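PDB 4XHC: alpha-L-rhamnosidase from Klebsiella oxytoca, which hydrolyses terminal alpha-L-rhamnose from rhamnosides, as a two-domain glycoside hydrolase of family 78 whose helical catalytic domain binds rhamnose. Local coordinates for residues A[199-204]-A[229-234]; A[46-51]-A[267-272]. All blocks are in the same frame, centred on the assembly; numbering follows the deposited sequence.

Contact 1: residues A[199-204]-A[229-234]; sequences VTSASG and NCMQEV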
loop_
_atom_site.group_PDB
_atom_site.type_symbol
_atom_site.label_atom_id
_atom_site.label_comp_id
_atom_site.label_asym_id
_atom_site.label_seq_id
_atom_site.Cartn_x
_atom_site.Cartn_y
_atom_site.Cartn_z
ATOM N N VAL A 199 -4.827 -11.795 18.230
ATOM C CA VAL A 199 -4.490 -13.212 18.177
ATOM C C VAL A 199 -3.439 -13.589 19.206
ATOM O O VAL A 199 -2.599 -12.772 19.580
ATOM C CB VAL A 199 -3.988 -13.651 16.772
ATOM C CG1 VAL A 199 -5.118 -13.587 15.758
ATOM C CG2 VAL A 199 -2.785 -12.821 16.311
ATOM N N THR A 200 -3.486 -14.857 19.606
ATOM C CA THR A 200 -2.543 -15.463 20.541
ATOM C C THR A 200 -2.833 -16.963 20.590
ATOM O O THR A 200 -3.940 -17.394 20.266
ATOM C CB THR A 200 -2.671 -14.864 21.966
ATOM O OG1 THR A 200 -1.698 -15.453 22.841
ATOM C CG2 THR A 200 -4.072 -15.097 22.545
ATOM N N SER A 201 -1.835 -17.749 20.987
ATOM C CA SER A 201 -2.033 -19.165 21.269
ATOM C C SER A 201 -2.196 -19.381 22.762
ATOM O O SER A 201 -2.409 -20.504 23.196
ATOM C CB SER A 201 -0.858 -19.991 20.762
ATOM O OG SER A 201 0.340 -19.600 21.404
ATOM N N ALA A 202 -2.091 -18.314 23.548
ATOM C CA ALA A 202 -2.255 -18.405 24.993
ATOM C C ALA A 202 -3.672 -18.004 25.397
ATOM O O ALA A 202 -3.882 -17.018 26.105
ATOM C CB ALA A 202 -1.227 -17.525 25.687
ATOM N N SER A 203 -4.639 -18.789 24.945
ATOM C CA SER A 203 -6.044 -18.496 25.170
ATOM C C SER A 203 -6.644 -19.364 26.269
ATOM O O SER A 203 -7.852 -19.326 26.481
ATOM C CB SER A 203 -6.810 -18.721 23.874
ATOM O OG SER A 203 -6.552 -20.021 23.383
ATOM N N GLY A 204 -5.810 -20.153 26.947
ATOM C CA GLY A 204 -6.256 -20.982 28.063
ATOM C C GLY A 204 -6.260 -20.211 29.373
ATOM O O GLY A 204 -5.960 -19.012 29.409
ATOM N N ASN A 229 1.157 -11.978 24.310
ATOM C CA ASN A 229 1.248 -11.456 22.950
ATOM C C ASN A 229 2.417 -12.054 22.160
ATOM O O ASN A 229 2.380 -12.102 20.928
ATOM C CB ASN A 229 1.285 -9.920 22.949
ATOM C CG ASN A 229 -0.071 -9.302 23.284
ATOM O OD1 ASN A 229 -1.084 -9.996 23.357
ATOM N ND2 ASN A 229 -0.092 -7.999 23.507
ATOM N N CYS A 230 3.432 -12.534 22.867
ATOM C CA CYS A 230 4.562 -13.196 22.233
ATOM C C CYS A 230 4.264 -14.664 21.881
ATOM O O CYS A 230 4.892 -15.228 20.985
ATOM C CB CYS A 230 5.803 -13.075 23.126
ATOM S SG CYS A 230 6.600 -11.451 23.042
ATOM N N MET A 231 3.309 -15.278 22.580
ATOM C CA MET A 231 2.928 -16.671 22.316
ATOM C C MET A 231 1.978 -16.788 21.126
ATOM O O MET A 231 0.801 -16.467 21.236
ATOM C CB MET A 231 2.302 -17.316 23.557
ATOM C CG MET A 231 3.329 -17.695 24.617
ATOM S SD MET A 231 2.596 -18.348 26.130
ATOM C CE MET A 231 1.978 -19.924 25.538
ATOM N N GLN A 232 2.519 -17.233 19.996
ATOM C CA GLN A 232 1.785 -17.334 18.739
ATOM C C GLN A 232 1.971 -18.760 18.212
ATOM O O GLN A 232 1.767 -19.705 18.974
ATOM C CB GLN A 232 2.282 -16.268 17.755
ATOM C CG GLN A 232 2.109 -14.831 18.251
ATOM C CD GLN A 232 0.665 -14.365 18.246
ATOM O OE1 GLN A 232 -0.139 -14.788 17.403
ATOM N NE2 GLN A 232 0.326 -13.480 19.181
ATOM N N GLU A 233 2.347 -18.936 16.940
ATOM C CA GLU A 233 2.606 -20.285 16.413
ATOM C C GLU A 233 3.975 -20.798 16.860
ATOM O O GLU A 233 4.261 -22.000 16.775
ATOM C CB GLU A 233 2.433 -20.336 14.888
ATOM C CG GLU A 233 0.968 -20.512 14.488
ATOM C CD GLU A 233 0.707 -20.385 12.996
ATOM O OE1 GLU A 233 1.127 -19.369 12.404
ATOM O OE2 GLU A 233 0.062 -21.294 12.421
ATOM N N VAL A 234 4.804 -19.869 17.338
ATOM C CA VAL A 234 6.010 -20.174 18.117
ATOM C C VAL A 234 6.105 -19.147 19.244
ATOM O O VAL A 234 5.299 -18.220 19.303
ATOM C CB VAL A 234 7.294 -20.107 17.256
ATOM C CG1 VAL A 234 7.226 -21.106 16.112
ATOM C CG2 VAL A 234 7.544 -18.701 16.721
#
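Where the beta domain hands over to the helical catalytic domain of this GH78 enzyme, Ser-201 and Gln-232 join the end of strand 187-200 to the loop that leaves helix 214-230. Their CA atoms lie 4.9 Å apart, and hydrogen bonds do most of the joining. The Ser-201 backbone N donates to Met-231 O at 2.9 Å, nearly straight at 175°. Its hydroxyl, OG, donates to Gln-232 O at 2.8 Å, lying in the carbonyl plane on a lone pair; serine suits the place because a chain this short can reach the carbonyl beside the one its own N already holds. Gln-232 starts away from the strand but folds back at chi2 (-72°), which brings its amide to the end of the strand. There NE2 gives one N-H to Val-199 O and the other to Asn-229 O, each 3.0 Å from NE2; both acceptors lie close to the Gln-232 amide plane, but NE2 stands above the plane of each carbonyl. The flat amide is thus fixed in rotation between strand and helix, while OE1 lies 3.5 Å from Val-199 CG2. Thr-200 OG1 accepts from Ala-202 N in an ST turn where the chain leaves the strand, and it also bonds to Gln-228 O. The apolar part is small: Met-231 curls its thioether against Ala-202, SD to CB 3.9 Å. Around the contact, Leu-266 of helix 264-276 packs on Ser-201 and Met-231, Asn-257 of helix 247-259 touches Met-231, and Val-104 of strand 102-104 lies against Asn-229 and Gln-232.

Contact 2: residues A[46-51]-A[267-272]; sequences LRPALS and VRRCLY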
loop_
_atom_site.group_PDB
_atom_site.type_symbol
_atom_site.label_atom_id
_atom_site.label_comp_id
_atom_site.label_asym_id
_atom_site.label_seq_id
_atom_site.Cartn_x
_atom_site.Cartn_y
_atom_site.Cartn_z
ATOM N N LEU A 46 2.596 -30.481 16.496
ATOM C CA LEU A 46 2.336 -29.713 17.712
ATOM C C LEU A 46 2.029 -28.231 17.458
ATOM O O LEU A 46 1.907 -27.463 18.402
ATOM C CB LEU A 46 3.540 -29.819 18.654
ATOM C CG LEU A 46 3.917 -31.205 19.195
ATOM C CD1 LEU A 46 5.386 -31.247 19.591
ATOM C CD2 LEU A 46 3.043 -31.596 20.380
ATOM N N ARG A 47 1.909 -27.819 16.199
ATOM C CA ARG A 47 1.542 -26.433 15.877
ATOM C C ARG A 47 0.213 -26.059 16.557
ATOM O O ARG A 47 -0.786 -26.732 16.354
ATOM C CB ARG A 47 1.432 -26.255 14.353
ATOM C CG ARG A 47 0.771 -24.960 13.879
ATOM C CD ARG A 47 0.368 -25.030 12.404
ATOM N NE ARG A 47 1.520 -25.341 11.559
ATOM C CZ ARG A 47 2.496 -24.488 11.259
ATOM N NH1 ARG A 47 2.474 -23.236 11.714
ATOM N NH2 ARG A 47 3.507 -24.881 10.495
ATOM N N PRO A 48 0.192 -24.978 17.351
ATOM C CA PRO A 48 -1.042 -24.626 18.046
ATOM C C PRO A 48 -2.076 -23.859 17.201
ATOM O O PRO A 48 -1.733 -23.177 16.222
ATOM C CB PRO A 48 -0.548 -23.739 19.182
ATOM C CG PRO A 48 0.665 -23.067 18.629
ATOM C CD PRO A 48 1.276 -24.020 17.637
ATOM N N ALA A 49 -3.343 -23.978 17.593
ATOM C CA ALA A 49 -4.409 -23.170 17.014
ATOM C C ALA A 49 -4.352 -21.771 17.637
ATOM O O ALA A 49 -4.011 -21.620 18.815
ATOM C CB ALA A 49 -5.763 -23.820 17.259
ATOM N N LEU A 50 -4.663 -20.759 16.832
ATOM C CA LEU A 50 -4.687 -19.383 17.299
ATOM C C LEU A 50 -6.111 -18.969 17.615
ATOM O O LEU A 50 -7.020 -19.254 16.854
ATOM C CB LEU A 50 -4.127 -18.461 16.224
ATOM C CG LEU A 50 -2.666 -18.669 15.842
ATOM C CD1 LEU A 50 -2.303 -17.840 14.613
ATOM C CD2 LEU A 50 -1.778 -18.311 17.023
ATOM N N SER A 51 -6.311 -18.313 18.746
ATOM C CA SER A 51 -7.610 -17.738 19.060
ATOM C C SER A 51 -7.642 -16.299 18.557
ATOM O O SER A 51 -6.695 -15.545 18.756
ATOM C CB SER A 51 -7.879 -17.787 20.567
ATOM O OG SER A 51 -7.226 -16.721 21.235
ATOM N N VAL A 267 6.631 -25.586 24.124
ATOM C CA VAL A 267 8.067 -25.646 24.450
ATOM C C VAL A 267 8.696 -26.831 23.726
ATOM O O VAL A 267 9.790 -26.748 23.183
ATOM C CB VAL A 267 8.318 -25.786 25.971
ATOM C CG1 VAL A 267 9.808 -25.868 26.266
ATOM C CG2 VAL A 267 7.697 -24.613 26.719
ATOM N N ARG A 268 7.973 -27.935 23.727
ATOM C CA ARG A 268 8.382 -29.143 23.023
ATOM C C ARG A 268 8.514 -28.907 21.526
ATOM O O ARG A 268 9.485 -29.346 20.923
ATOM C CB ARG A 268 7.351 -30.238 23.271
ATOM C CG ARG A 268 7.761 -31.608 22.801
ATOM C CD ARG A 268 6.626 -32.573 23.053
ATOM N NE ARG A 268 6.950 -33.892 22.533
ATOM C CZ ARG A 268 6.061 -34.748 22.045
ATOM N NH1 ARG A 268 4.768 -34.432 21.992
ATOM N NH2 ARG A 268 6.470 -35.929 21.601
ATOM N N ARG A 269 7.533 -28.216 20.937
ATOM C CA ARG A 269 7.565 -27.875 19.512
ATOM C C ARG A 269 8.823 -27.067 19.179
ATOM O O ARG A 269 9.495 -27.313 18.177
ATOM C CB ARG A 269 6.308 -27.085 19.115
ATOM C CG ARG A 269 6.393 -26.400 17.750
ATOM C CD ARG A 269 5.058 -25.820 17.316
ATOM N NE ARG A 269 5.213 -24.758 16.321
ATOM C CZ ARG A 269 5.365 -24.944 15.008
ATOM N NH1 ARG A 269 5.399 -26.163 14.469
ATOM N NH2 ARG A 269 5.487 -23.889 14.215
ATOM N N CYS A 270 9.144 -26.116 20.046
ATOM C CA CYS A 270 10.245 -25.208 19.793
ATOM C C CYS A 270 11.588 -25.898 20.008
ATOM O O CYS A 270 12.544 -25.612 19.291
ATOM C CB CYS A 270 10.073 -23.913 20.604
ATOM S SG CYS A 270 8.655 -22.910 20.001
ATOM N N LEU A 271 11.647 -26.848 20.939
ATOM C CA LEU A 271 12.833 -27.706 21.078
ATOM C C LEU A 271 13.099 -28.537 19.822
ATOM O O LEU A 271 14.238 -28.633 19.374
ATOM C CB LEU A 271 12.715 -28.641 22.284
ATOM C CG LEU A 271 13.128 -28.069 23.642
ATOM C CD1 LEU A 271 12.616 -28.952 24.772
ATOM C CD2 LEU A 271 14.639 -27.892 23.735
ATOM N N TYR A 272 12.054 -29.139 19.261
ATOM C CA TYR A 272 12.209 -29.984 18.074
ATOM C C TYR A 272 12.542 -29.175 16.825
ATOM O O TYR A 272 13.155 -29.695 15.895
ATOM C CB TYR A 272 10.962 -30.849 17.828
ATOM C CG TYR A 272 10.968 -32.159 18.595
ATOM C CD1 TYR A 272 11.625 -33.288 18.096
ATOM C CD2 TYR A 272 10.326 -32.272 19.825
ATOM C CE1 TYR A 272 11.637 -34.487 18.799
ATOM C CE2 TYR A 272 10.334 -33.466 20.533
ATOM C CZ TYR A 272 10.990 -34.570 20.020
ATOM O OH TYR A 272 10.981 -35.738 20.744
#
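Arg-269 reaches out from helix 264-276 with an extended chain and brings one face of its guanidinium up to CB of Arg-47, which sits 3.9 Å above the plane, offset toward the rim. CG of Arg-269 is anti to its backbone N (chi1 166°), which sends the methylene chain up to the loop backbone at Leu-46 and Arg-47: Arg-269 CD lies 3.7 Å from Leu-46 O and 3.8 Å from Arg-47 CA. The Arg-47 chain bends at chi3, and the two guanidinium planes are turned 53° apart, with Arg-269 NH2 over one face of Arg-47, 4.0 Å from its NH1. Leu-46 points at the helix. Its CB meets Arg-269 CB at 3.9 Å, and its branched end crosses Arg-268 at about a right angle, CD1 against the aliphatic CD of Arg-268 and CD2 near NH1. The contact between the two segments is mainly van der Waals, with one pair of like-charged guanidinium ends close together. The polar ends are held from outside: Glu-44 and Glu-233 form salt bridges with Arg-47, Ala-43 O and Glu-233 O accept from Arg-269, and Thr-324 from Arg-268. The two carboxylates probably offset the like charges, while the carbonyls satisfy N-H groups and hold the Arg-269 guanidinium in place.

How the contacts relate
Contact 1 is nested along the chain inside the loop closed by contact 2, and their centres lie about 10 Å apart. Both tie chain at the edge of the beta domain to the helical domain, but at different depths: contact 1 is buried and relies on directed hydrogen bonds, whereas contact 2 is only partly buried and uses long arginine chains and a leucine. Glu-233, within 229-234, links the two, and its carboxylate probably offsets part of the positive charge of contact 2. At the other end Ser-51 N bonds to Thr-200 O, joining strand 51-55 to strand 187-200, and Pro-48 packs on Gln-232 O.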